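PDB 3ZQX: cellulose 1,4-beta-cellobiosidase from Clostridium thermocellum, which releases cellobiose from cellulose, this fragment being its family 3b carbohydrate-binding module, from a family that typically binds cellulose. Local coordinates for residues 37-43 with 129-135; 20-26 with 93-99. The protein carries 1 engineered substitution. All blocks are in the same frame, centred on the assembly; numbering follows the deposited sequence.

Contact 1 of 2, residues 37-43 with 129-135; sequences DIVLRYY and KVTLYKN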
ATOM      1  N   ASP A  37      -4.177  -8.982 -11.219  1.00  9.61           N
ATOM      2  CA  ASP A  37      -5.519  -9.200 -10.673  1.00  9.95           C
ATOM      3  C   ASP A  37      -5.684  -8.731  -9.225  1.00 10.00           C
ATOM      4  O   ASP A  37      -6.765  -8.878  -8.649  1.00 11.57           O
ATOM      5  CB  ASP A  37      -5.894 -10.675 -10.789  1.00 10.31           C
ATOM      6  CG  ASP A  37      -6.051 -11.105 -12.219  1.00 11.58           C
ATOM      7  OD1 ASP A  37      -6.561 -10.302 -13.030  1.00 15.43           O
ATOM      8  OD2 ASP A  37      -5.656 -12.240 -12.546  1.00 12.25           O
ATOM      9  N   ILE A  38      -4.638  -8.157  -8.648  1.00  9.34           N
ATOM     10  CA  ILE A  38      -4.651  -7.771  -7.240  1.00  8.98           C
ATOM     11  C   ILE A  38      -4.564  -6.255  -7.074  1.00  8.08           C
ATOM     12  O   ILE A  38      -3.774  -5.602  -7.761  1.00 10.20           O
ATOM     13  CB  ILE A  38      -3.503  -8.489  -6.492  1.00  9.84           C
ATOM     14  CG1 ILE A  38      -3.763 -10.000  -6.470  1.00 11.66           C
ATOM     15  CG2 ILE A  38      -3.328  -7.934  -5.090  1.00 10.79           C
ATOM     16  CD1 ILE A  38      -2.580 -10.843  -6.061  1.00 12.76           C
ATOM     17  N   VAL A  39      -5.394  -5.707  -6.191  1.00  8.06           N
ATOM     18  CA  VAL A  39      -5.418  -4.285  -5.889  1.00  7.80           C
ATOM     19  C   VAL A  39      -5.078  -4.106  -4.415  1.00  7.26           C
ATOM     20  O   VAL A  39      -5.696  -4.736  -3.553  1.00  8.76           O
ATOM     21  CB  VAL A  39      -6.827  -3.714  -6.154  1.00  8.24           C
ATOM     22  CG1 VAL A  39      -6.929  -2.276  -5.684  1.00 11.60           C
ATOM     23  CG2 VAL A  39      -7.189  -3.828  -7.634  1.00 13.77           C
ATOM     24  N   LEU A  40      -4.095  -3.260  -4.127  1.00  7.45           N
ATOM     25  CA  LEU A  40      -3.714  -2.926  -2.755  1.00  7.28           C
ATOM     26  C   LEU A  40      -4.128  -1.489  -2.447  1.00  7.01           C
ATOM     27  O   LEU A  40      -3.984  -0.610  -3.300  1.00  7.25           O
ATOM     28  CB  LEU A  40      -2.195  -3.084  -2.593  1.00  7.81           C
ATOM     29  CG  LEU A  40      -1.555  -2.686  -1.256  1.00  8.61           C
ATOM     30  CD1 LEU A  40      -0.280  -3.485  -0.988  1.00  9.89           C
ATOM     31  CD2 LEU A  40      -1.271  -1.197  -1.186  1.00  8.51           C
ATOM     32  N   ARG A  41      -4.641  -1.242  -1.237  1.00  6.76           N
ATOM     33  CA  ARG A  41      -4.954   0.131  -0.827  1.00  6.94           C
ATOM     34  C   ARG A  41      -4.384   0.478   0.540  1.00  6.63           C
ATOM     35  O   ARG A  41      -4.529  -0.280   1.508  1.00  7.62           O
ATOM     36  CB  ARG A  41      -6.466   0.389  -0.846  1.00  7.69           C
ATOM     37  CG  ARG A  41      -7.040   0.308  -2.245  1.00  8.08           C
ATOM     38  CD  ARG A  41      -8.546   0.528  -2.289  1.00  7.44           C
ATOM     39  NE  ARG A  41      -8.976   0.507  -3.687  1.00  8.03           N
ATOM     40  CZ  ARG A  41     -10.239   0.473  -4.096  1.00  8.70           C
ATOM     41  NH1 ARG A  41     -11.224   0.429  -3.215  1.00  9.92           N
ATOM     42  NH2 ARG A  41     -10.508   0.468  -5.396  1.00  9.50           N
ATOM     43  N   TYR A  42      -3.722   1.634   0.582  1.00  6.91           N
ATOM     44  CA  TYR A  42      -3.203   2.246   1.798  1.00  7.12           C
ATOM     45  C   TYR A  42      -3.986   3.532   2.033  1.00  7.04           C
ATOM     46  O   TYR A  42      -3.960   4.443   1.203  1.00  6.94           O
ATOM     47  CB  TYR A  42      -1.700   2.552   1.634  1.00  7.61           C
ATOM     48  CG  TYR A  42      -1.081   3.297   2.808  1.00  7.21           C
ATOM     49  CD1 TYR A  42      -1.146   4.680   2.894  1.00  8.12           C
ATOM     50  CD2 TYR A  42      -0.436   2.608   3.833  1.00  7.63           C
ATOM     51  CE1 TYR A  42      -0.589   5.359   3.969  1.00  7.96           C
ATOM     52  CE2 TYR A  42       0.113   3.273   4.912  1.00  7.80           C
ATOM     53  CZ  TYR A  42       0.042   4.648   4.980  1.00  7.81           C
ATOM     54  OH  TYR A  42       0.600   5.280   6.070  1.00  8.35           O
ATOM     55  N   TYR A  43      -4.702   3.581   3.152  1.00  7.22           N
ATOM     56  CA  TYR A  43      -5.675   4.638   3.425  1.00  7.70           C
ATOM     57  C   TYR A  43      -5.052   5.806   4.164  1.00  6.94           C
ATOM     58  O   TYR A  43      -4.413   5.629   5.202  1.00  7.67           O
ATOM     59  CB  TYR A  43      -6.855   4.062   4.223  1.00  8.12           C
ATOM     60  CG  TYR A  43      -7.555   2.965   3.460  1.00  7.85           C
ATOM     61  CD1 TYR A  43      -8.531   3.268   2.525  1.00  8.35           C
ATOM     62  CD2 TYR A  43      -7.189   1.626   3.620  1.00  7.98           C
ATOM     63  CE1 TYR A  43      -9.153   2.271   1.788  1.00  8.32           C
ATOM     64  CE2 TYR A  43      -7.802   0.621   2.890  1.00  8.35           C
ATOM     65  CZ  TYR A  43      -8.783   0.946   1.980  1.00  8.05           C
ATOM     66  OH  TYR A  43      -9.370  -0.065   1.258  1.00  8.56           O
ATOM     67  N   LYS A 129      -4.692  -3.155   8.196  1.00  9.11           N
ATOM     68  CA  LYS A 129      -5.177  -1.831   7.800  1.00  9.37           C
ATOM     69  C   LYS A 129      -4.762  -1.419   6.391  1.00  8.58           C
ATOM     70  O   LYS A 129      -5.064  -0.311   5.964  1.00  9.43           O
ATOM     71  CB  LYS A 129      -4.810  -0.769   8.832  1.00 10.85           C
ATOM     72  CG  LYS A 129      -5.515  -0.977  10.162  1.00 14.11           C
ATOM     73  CD  LYS A 129      -5.118   0.083  11.177  1.00 20.24           C
ATOM     74  CE  LYS A 129      -5.823  -0.139  12.505  1.00 27.05           C
ATOM     75  NZ  LYS A 129      -5.381   0.847  13.533  1.00 33.68           N
ATOM     76  N   VAL A 130      -4.086  -2.316   5.685  1.00  8.53           N
ATOM     77  CA  VAL A 130      -3.847  -2.183   4.253  1.00  8.87           C
ATOM     78  C   VAL A 130      -4.603  -3.334   3.619  1.00  8.18           C
ATOM     79  O   VAL A 130      -4.428  -4.483   4.013  1.00 10.67           O
ATOM     80  CB  VAL A 130      -2.337  -2.239   3.927  1.00  9.29           C
ATOM     81  CG1 VAL A 130      -2.079  -2.320   2.424  1.00 10.22           C
ATOM     82  CG2 VAL A 130      -1.642  -1.031   4.530  1.00  9.76           C
ATOM     83  N   THR A 131      -5.441  -3.033   2.641  1.00  7.84           N
ATOM     84  CA  THR A 131      -6.350  -4.026   2.082  1.00  8.08           C
ATOM     85  C   THR A 131      -5.863  -4.570   0.748  1.00  7.48           C
ATOM     86  O   THR A 131      -5.091  -3.919   0.024  1.00  8.27           O
ATOM     87  CB  THR A 131      -7.739  -3.439   1.859  1.00  8.59           C
ATOM     88  OG1 THR A 131      -7.588  -2.247   1.084  1.00  8.36           O
ATOM     89  CG2 THR A 131      -8.436  -3.138   3.189  1.00  9.82           C
ATOM     90  N   LEU A 132      -6.269  -5.803   0.466  1.00  7.72           N
ATOM     91  CA  LEU A 132      -6.164  -6.371  -0.874  1.00  7.90           C
ATOM     92  C   LEU A 132      -7.538  -6.757  -1.389  1.00  7.66           C
ATOM     93  O   LEU A 132      -8.352  -7.332  -0.652  1.00  8.84           O
ATOM     94  CB  LEU A 132      -5.299  -7.627  -0.898  1.00  8.39           C
ATOM     95  CG  LEU A 132      -3.851  -7.475  -0.470  1.00  8.77           C
ATOM     96  CD1 LEU A 132      -3.169  -8.836  -0.435  1.00 10.12           C
ATOM     97  CD2 LEU A 132      -3.114  -6.504  -1.387  1.00  9.29           C
ATOM     98  N   TYR A 133      -7.757  -6.469  -2.672  1.00  8.29           N
ATOM     99  CA  TYR A 133      -8.946  -6.884  -3.406  1.00  8.96           C
ATOM    100  C   TYR A 133      -8.532  -7.743  -4.584  1.00  9.11           C
ATOM    101  O   TYR A 133      -7.477  -7.516  -5.205  1.00  9.78           O
ATOM    102  CB  TYR A 133      -9.718  -5.673  -3.932  1.00  9.72           C
ATOM    103  CG  TYR A 133     -10.299  -4.812  -2.840  1.00  9.95           C
ATOM    104  CD1 TYR A 133      -9.533  -3.832  -2.218  1.00 12.05           C
ATOM    105  CD2 TYR A 133     -11.606  -4.985  -2.414  1.00 11.58           C
ATOM    106  CE1 TYR A 133     -10.061  -3.045  -1.212  1.00 12.26           C
ATOM    107  CE2 TYR A 133     -12.140  -4.195  -1.401  1.00 13.79           C
ATOM    108  CZ  TYR A 133     -11.355  -3.231  -0.805  1.00 14.31           C
ATOM    109  OH  TYR A 133     -11.859  -2.433   0.202  1.00 17.13           O
ATOM    110  N   LYS A 134      -9.342  -8.756  -4.857  1.00  9.53           N
ATOM    111  CA  LYS A 134      -9.122  -9.639  -5.981  1.00 10.49           C
ATOM    112  C   LYS A 134     -10.479 -10.200  -6.384  1.00 10.51           C
ATOM    113  O   LYS A 134     -11.287 -10.545  -5.519  1.00 10.91           O
ATOM    114  CB  LYS A 134      -8.183 -10.754  -5.537  1.00 11.16           C
ATOM    115  CG  LYS A 134      -7.955 -11.833  -6.559  1.00 13.41           C
ATOM    116  CD  LYS A 134      -6.809 -12.755  -6.154  1.00 15.10           C
ATOM    117  CE  LYS A 134      -6.978 -13.299  -4.738  1.00 15.50           C
ATOM    118  NZ  LYS A 134      -8.148 -14.210  -4.589  1.00 15.96           N
ATOM    119  N   ASN A 135     -10.717 -10.339  -7.679  1.00 11.27           N
ATOM    120  CA  ASN A 135     -11.985 -10.859  -8.167  1.00 11.99           C
ATOM    121  C   ASN A 135     -13.181 -10.101  -7.604  1.00 12.63           C
ATOM    122  O   ASN A 135     -14.219 -10.689  -7.335  1.00 14.64           O
ATOM    123  CB  ASN A 135     -12.120 -12.351  -7.870  1.00 12.61           C
ATOM    124  CG  ASN A 135     -13.204 -13.009  -8.711  1.00 13.35           C
ATOM    125  OD1 ASN A 135     -13.362 -12.696  -9.892  1.00 13.76           O
ATOM    126  ND2 ASN A 135     -13.957 -13.913  -8.108  1.00 14.01           N
TER
HETATM  127  O   HOH W   1      -9.108  -9.493  -9.795  1.00 14.13           O
HETATM  128  O   HOH W   2     -11.421   0.794  -0.283  1.00 11.62           O
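Y43 reaches across to T131 with its hydroxyl, and OH and OG1 sit 2.8 Å apart in a hydrogen bond whose donor could be either. T131 holds OG1 between its backbone N and carbonyl carbon (chi1 53°), which brings the oxygen close to the plane of the Y43 ring, at its edge. A water extends the group: it takes a hydrogen bond from R41 NH1, lies 2.7 Å from Y43 OH, and makes a longer link to Y133 OH. Q80 accepts from NE on the same guanidinium.

The backbones beneath run antiparallel. V39 and Y133 form a hydrogen-bonded pair, with V39 N 2.9 Å from Y133 O and Y133 N 2.8 Å from V39 O, both close to straight. R41 and T131 make the next such pair, and L40 faces L132 between them. At the far end another water bridges D37 O and N135 N.

Packing differs on the two faces. On the V39, R41, T131 and Y133 side, CD of R41 rests 4.0 Å from CE1 of Y133, the two side chains crossing at about a right angle. On the I38, L40, Y42, V130 and L132 side the contact is apolar: V130 CG1 presses on L40 CG at 3.7 Å, and L132 CD2 on L40 CB at the same distance; Y42 CD2 meets V130 CG2 obliquely.

These are neighbouring inner strands of a five-stranded antiparallel sheet, one half of the beta-sandwich of the CBM3 family. Strand 78-83 flanks 38-43, strand 137-140 flanks 130-134, and this apolar face is covered by strands 3-9 and 15-27 of the opposing sheet.

Contact 2 of 2, residues 20-26 with 93-99; sequences KGKFNIV and QTGEIQF
This is an antiparallel strand pairing with a large aromatic component, joining strand 15-27 to strand 97-103 and to the loop that leads into it. F23 and F99 stack with their planes only 3° apart and ring centroids at 4.0 Å, an offset stack. The other face of F99 lies over G21, whose N is 3.7 Å above the ring plane. With chi1 at 73° the F99 ring swings across onto the opposite strand. G21 and F99 are also a hydrogen-bonded pair, so a glycine is covered by the aromatic ring of its own cross-strand partner, the arrangement known as aromatic rescue of glycine.

Within the CBM3 beta-sandwich these rings belong to the inward face, turned to the opposing sheet, where L81 packs on F23. K22 and Q98 point from the reverse face. There K22 NZ forms a salt bridge with E96 OE1 at 2.8 Å, while Q98 NE2 binds the same oxygen at 2.9 Å from the opposite side of the carboxylate plane.

F23 and I97 make a further hydrogen-bonded pair; after it the register slips by one residue around G95. T94 fills in for the strand: its OG1 accepts from I25 N at 3.0 Å and donates to G95 O, while T94 N binds I25 O. Further out, N24 ND2 points almost straight at Q93 OE1 (3.0 Å, 177°), coming down from above the glutamine carbonyl plane with the two amides nearly perpendicular; Q6 accepts from the same nitrogen.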
ATOM      1  N   LYS A  20       6.151   7.249   4.225  1.00  8.47           N
ATOM      2  CA  LYS A  20       7.150   6.300   3.759  1.00  8.72           C
ATOM      3  C   LYS A  20       7.109   5.019   4.566  1.00  8.59           C
ATOM      4  O   LYS A  20       7.200   5.054   5.796  1.00  9.53           O
ATOM      5  CB  LYS A  20       8.547   6.924   3.850  1.00 10.34           C
ATOM      6  CG  LYS A  20       9.669   6.045   3.310  1.00 11.46           C
ATOM      7  CD  LYS A  20      11.022   6.729   3.384  1.00 17.50           C
ATOM      8  CE  LYS A  20      12.124   5.831   2.850  1.00 24.10           C
ATOM      9  NZ  LYS A  20      13.452   6.484   2.909  1.00 27.80           N
ATOM     10  N   GLY A  21       7.099   3.888   3.876  1.00  8.84           N
ATOM     11  CA  GLY A  21       7.104   2.597   4.522  1.00  9.54           C
ATOM     12  C   GLY A  21       7.379   1.528   3.496  1.00  9.04           C
ATOM     13  O   GLY A  21       7.921   1.816   2.423  1.00  9.14           O
ATOM     14  N   LYS A  22       7.065   0.286   3.845  1.00  8.41           N
ATOM     15  CA  LYS A  22       7.181  -0.813   2.904  1.00  8.93           C
ATOM     16  C   LYS A  22       5.985  -1.726   3.030  1.00  8.30           C
ATOM     17  O   LYS A  22       5.414  -1.873   4.111  1.00  9.20           O
ATOM     18  CB  LYS A  22       8.451  -1.635   3.150  1.00  9.09           C
ATOM     19  CG  LYS A  22       9.741  -0.828   3.205  1.00 10.50           C
ATOM     20  CD  LYS A  22      10.964  -1.727   3.318  1.00 11.22           C
ATOM     21  CE  LYS A  22      12.240  -0.908   3.408  1.00 13.46           C
ATOM     22  NZ  LYS A  22      13.448  -1.780   3.355  1.00 14.25           N
ATOM     23  N   PHE A  23       5.643  -2.360   1.911  1.00  8.42           N
ATOM     24  CA  PHE A  23       4.662  -3.438   1.878  1.00  8.88           C
ATOM     25  C   PHE A  23       5.351  -4.734   1.461  1.00  8.84           C
ATOM     26  O   PHE A  23       6.441  -4.721   0.893  1.00  9.48           O
ATOM     27  CB  PHE A  23       3.553  -3.194   0.842  1.00  9.03           C
ATOM     28  CG  PHE A  23       2.870  -1.860   0.953  1.00  8.69           C
ATOM     29  CD1 PHE A  23       2.218  -1.483   2.112  1.00  9.84           C
ATOM     30  CD2 PHE A  23       2.848  -0.993  -0.127  1.00  9.29           C
ATOM     31  CE1 PHE A  23       1.575  -0.248   2.195  1.00 10.33           C
ATOM     32  CE2 PHE A  23       2.213   0.233  -0.052  1.00  9.96           C
ATOM     33  CZ  PHE A  23       1.573   0.602   1.110  1.00 10.28           C
ATOM     34  N   ASN A  24       4.724  -5.858   1.781  1.00  8.95           N
ATOM     35  CA  ASN A  24       5.115  -7.141   1.221  1.00  9.47           C
ATOM     36  C   ASN A  24       3.832  -7.912   0.999  1.00  9.38           C
ATOM     37  O   ASN A  24       3.069  -8.086   1.948  1.00 10.91           O
ATOM     38  CB  ASN A  24       6.028  -7.868   2.214  1.00 10.12           C
ATOM     39  CG  ASN A  24       6.499  -9.215   1.719  1.00 10.78           C
ATOM     40  OD1 ASN A  24       6.638  -9.438   0.512  1.00 12.33           O
ATOM     41  ND2 ASN A  24       6.746 -10.131   2.655  1.00 12.48           N
ATOM     42  N   ILE A  25       3.594  -8.393  -0.220  1.00  8.80           N
ATOM     43  CA  ILE A  25       2.404  -9.187  -0.490  1.00  9.08           C
ATOM     44  C   ILE A  25       2.804 -10.652  -0.506  1.00  9.10           C
ATOM     45  O   ILE A  25       3.663 -11.057  -1.283  1.00 10.04           O
ATOM     46  CB  ILE A  25       1.731  -8.796  -1.818  1.00  9.00           C
ATOM     47  CG1 ILE A  25       1.254  -7.341  -1.754  1.00 10.13           C
ATOM     48  CG2 ILE A  25       0.569  -9.741  -2.117  1.00 10.45           C
ATOM     49  CD1 ILE A  25       0.787  -6.795  -3.082  1.00 11.89           C
ATOM     50  N   VAL A  26       2.183 -11.436   0.371  1.00  8.82           N
ATOM     51  CA  VAL A  26       2.547 -12.837   0.553  1.00  8.94           C
ATOM     52  C   VAL A  26       1.379 -13.706   0.125  1.00  8.87           C
ATOM     53  O   VAL A  26       0.254 -13.485   0.569  1.00  9.74           O
ATOM     54  CB  VAL A  26       2.889 -13.126   2.029  1.00 10.60           C
ATOM     55  CG1 VAL A  26       3.301 -14.575   2.196  1.00 12.58           C
ATOM     56  CG2 VAL A  26       3.996 -12.194   2.522  1.00 11.62           C
ATOM     57  N   GLN A  93       6.143 -14.570  -2.430  1.00 11.92           N
ATOM     58  CA  GLN A  93       5.900 -13.214  -1.974  1.00 11.10           C
ATOM     59  C   GLN A  93       6.540 -12.243  -2.943  1.00 11.04           C
ATOM     60  O   GLN A  93       7.458 -12.603  -3.688  1.00 13.26           O
ATOM     61  CB  GLN A  93       6.464 -12.996  -0.573  1.00 12.04           C
ATOM     62  CG  GLN A  93       7.959 -13.189  -0.465  1.00 13.41           C
ATOM     63  CD  GLN A  93       8.484 -12.727   0.879  1.00 18.13           C
ATOM     64  OE1 GLN A  93       7.778 -12.789   1.887  1.00 16.52           O
ATOM     65  NE2 GLN A  93       9.712 -12.226   0.895  1.00 23.89           N
ATOM     66  N   THR A  94       6.078 -10.999  -2.920  1.00 11.39           N
ATOM     67  CA  THR A  94       6.707  -9.967  -3.722  1.00 11.22           C
ATOM     68  C   THR A  94       8.080  -9.591  -3.192  1.00 10.96           C
ATOM     69  O   THR A  94       8.955  -9.186  -3.958  1.00 12.65           O
ATOM     70  CB  THR A  94       5.851  -8.683  -3.763  1.00 10.53           C
ATOM     71  OG1 THR A  94       5.574  -8.228  -2.428  1.00 10.13           O
ATOM     72  CG2 THR A  94       4.545  -8.929  -4.482  1.00 12.80           C
ATOM     73  N   GLY A  95       8.280  -9.738  -1.887  1.00 10.84           N
ATOM     74  CA  GLY A  95       9.367  -9.046  -1.227  1.00 11.43           C
ATOM     75  C   GLY A  95       8.996  -7.587  -1.045  1.00 10.60           C
ATOM     76  O   GLY A  95       7.903  -7.148  -1.415  1.00 10.31           O
ATOM     77  N   GLU A  96       9.912  -6.819  -0.474  1.00 11.14           N
ATOM     78  CA  GLU A  96       9.596  -5.448  -0.121  1.00 10.54           C
ATOM     79  C   GLU A  96       9.134  -4.627  -1.315  1.00 10.51           C
ATOM     80  O   GLU A  96       9.709  -4.699  -2.412  1.00 10.62           O
ATOM     81  CB  GLU A  96      10.796  -4.776   0.546  1.00 12.58           C
ATOM     82  CG  GLU A  96      12.007  -4.618  -0.361  1.00 13.33           C
ATOM     83  CD  GLU A  96      13.156  -3.910   0.318  1.00 13.55           C
ATOM     84  OE1 GLU A  96      12.975  -2.768   0.775  1.00 13.78           O
ATOM     85  OE2 GLU A  96      14.259  -4.494   0.384  1.00 21.04           O
ATOM     86  N   ILE A  97       8.067  -3.863  -1.094  1.00  9.70           N
ATOM     87  CA  ILE A  97       7.680  -2.818  -2.020  1.00  9.52           C
ATOM     88  C   ILE A  97       7.835  -1.528  -1.234  1.00  9.07           C
ATOM     89  O   ILE A  97       6.994  -1.189  -0.396  1.00  9.72           O
ATOM     90  CB  ILE A  97       6.211  -2.983  -2.473  1.00 10.45           C
ATOM     91  CG1 ILE A  97       5.982  -4.378  -3.073  1.00 10.89           C
ATOM     92  CG2 ILE A  97       5.844  -1.887  -3.462  1.00 11.54           C
ATOM     93  CD1 ILE A  97       4.517  -4.692  -3.364  1.00 12.24           C
ATOM     94  N   GLN A  98       8.889  -0.780  -1.531  1.00  9.56           N
ATOM     95  CA  GLN A  98       9.083   0.483  -0.845  1.00  9.82           C
ATOM     96  C   GLN A  98       8.049   1.460  -1.364  1.00  9.95           C
ATOM     97  O   GLN A  98       7.693   1.434  -2.549  1.00 10.33           O
ATOM     98  CB  GLN A  98      10.492   1.007  -1.085  1.00 11.42           C
ATOM     99  CG  GLN A  98      11.541   0.112  -0.464  1.00 12.44           C
ATOM    100  CD  GLN A  98      12.948   0.648  -0.569  1.00 14.33           C
ATOM    101  OE1 GLN A  98      13.174   1.813  -0.919  1.00 15.80           O
ATOM    102  NE2 GLN A  98      13.911  -0.200  -0.249  1.00 14.74           N
ATOM    103  N   PHE A  99       7.545   2.318  -0.484  1.00  9.83           N
ATOM    104  CA  PHE A  99       6.638   3.352  -0.947  1.00  9.59           C
ATOM    105  C   PHE A  99       6.885   4.678  -0.283  1.00  8.66           C
ATOM    106  O   PHE A  99       7.161   4.747   0.924  1.00  9.50           O
ATOM    107  CB  PHE A  99       5.152   2.938  -0.822  1.00 10.67           C
ATOM    108  CG  PHE A  99       4.600   2.916   0.587  1.00  9.07           C
ATOM    109  CD1 PHE A  99       4.809   1.827   1.426  1.00  9.42           C
ATOM    110  CD2 PHE A  99       3.805   3.965   1.044  1.00 11.04           C
ATOM    111  CE1 PHE A  99       4.272   1.808   2.703  1.00 12.47           C
ATOM    112  CE2 PHE A  99       3.257   3.940   2.313  1.00 13.02           C
ATOM    113  CZ  PHE A  99       3.491   2.865   3.143  1.00 12.49           C
TER

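In the fold
Contact 1 and contact 2 lie in the two opposed sheets of the sandwich, their centres about 13 Å apart, and their apolar faces meet in the core. Y42 bears on both F23 and F99, L40 touches F23, and V130 reaches F23 as well, so the apolar side of 37-43 with 129-135 packs against the stacked rings of 20-26 with 93-99. Each contact is partly buried, with a polar outer face of its own kind. Contact 1 has hydroxyls and an arginine joined by water; contact 2 has a lysine-glutamate-glutamine cluster. Contact 1 pairs continuous strands, whereas contact 2 runs on from strand into loop.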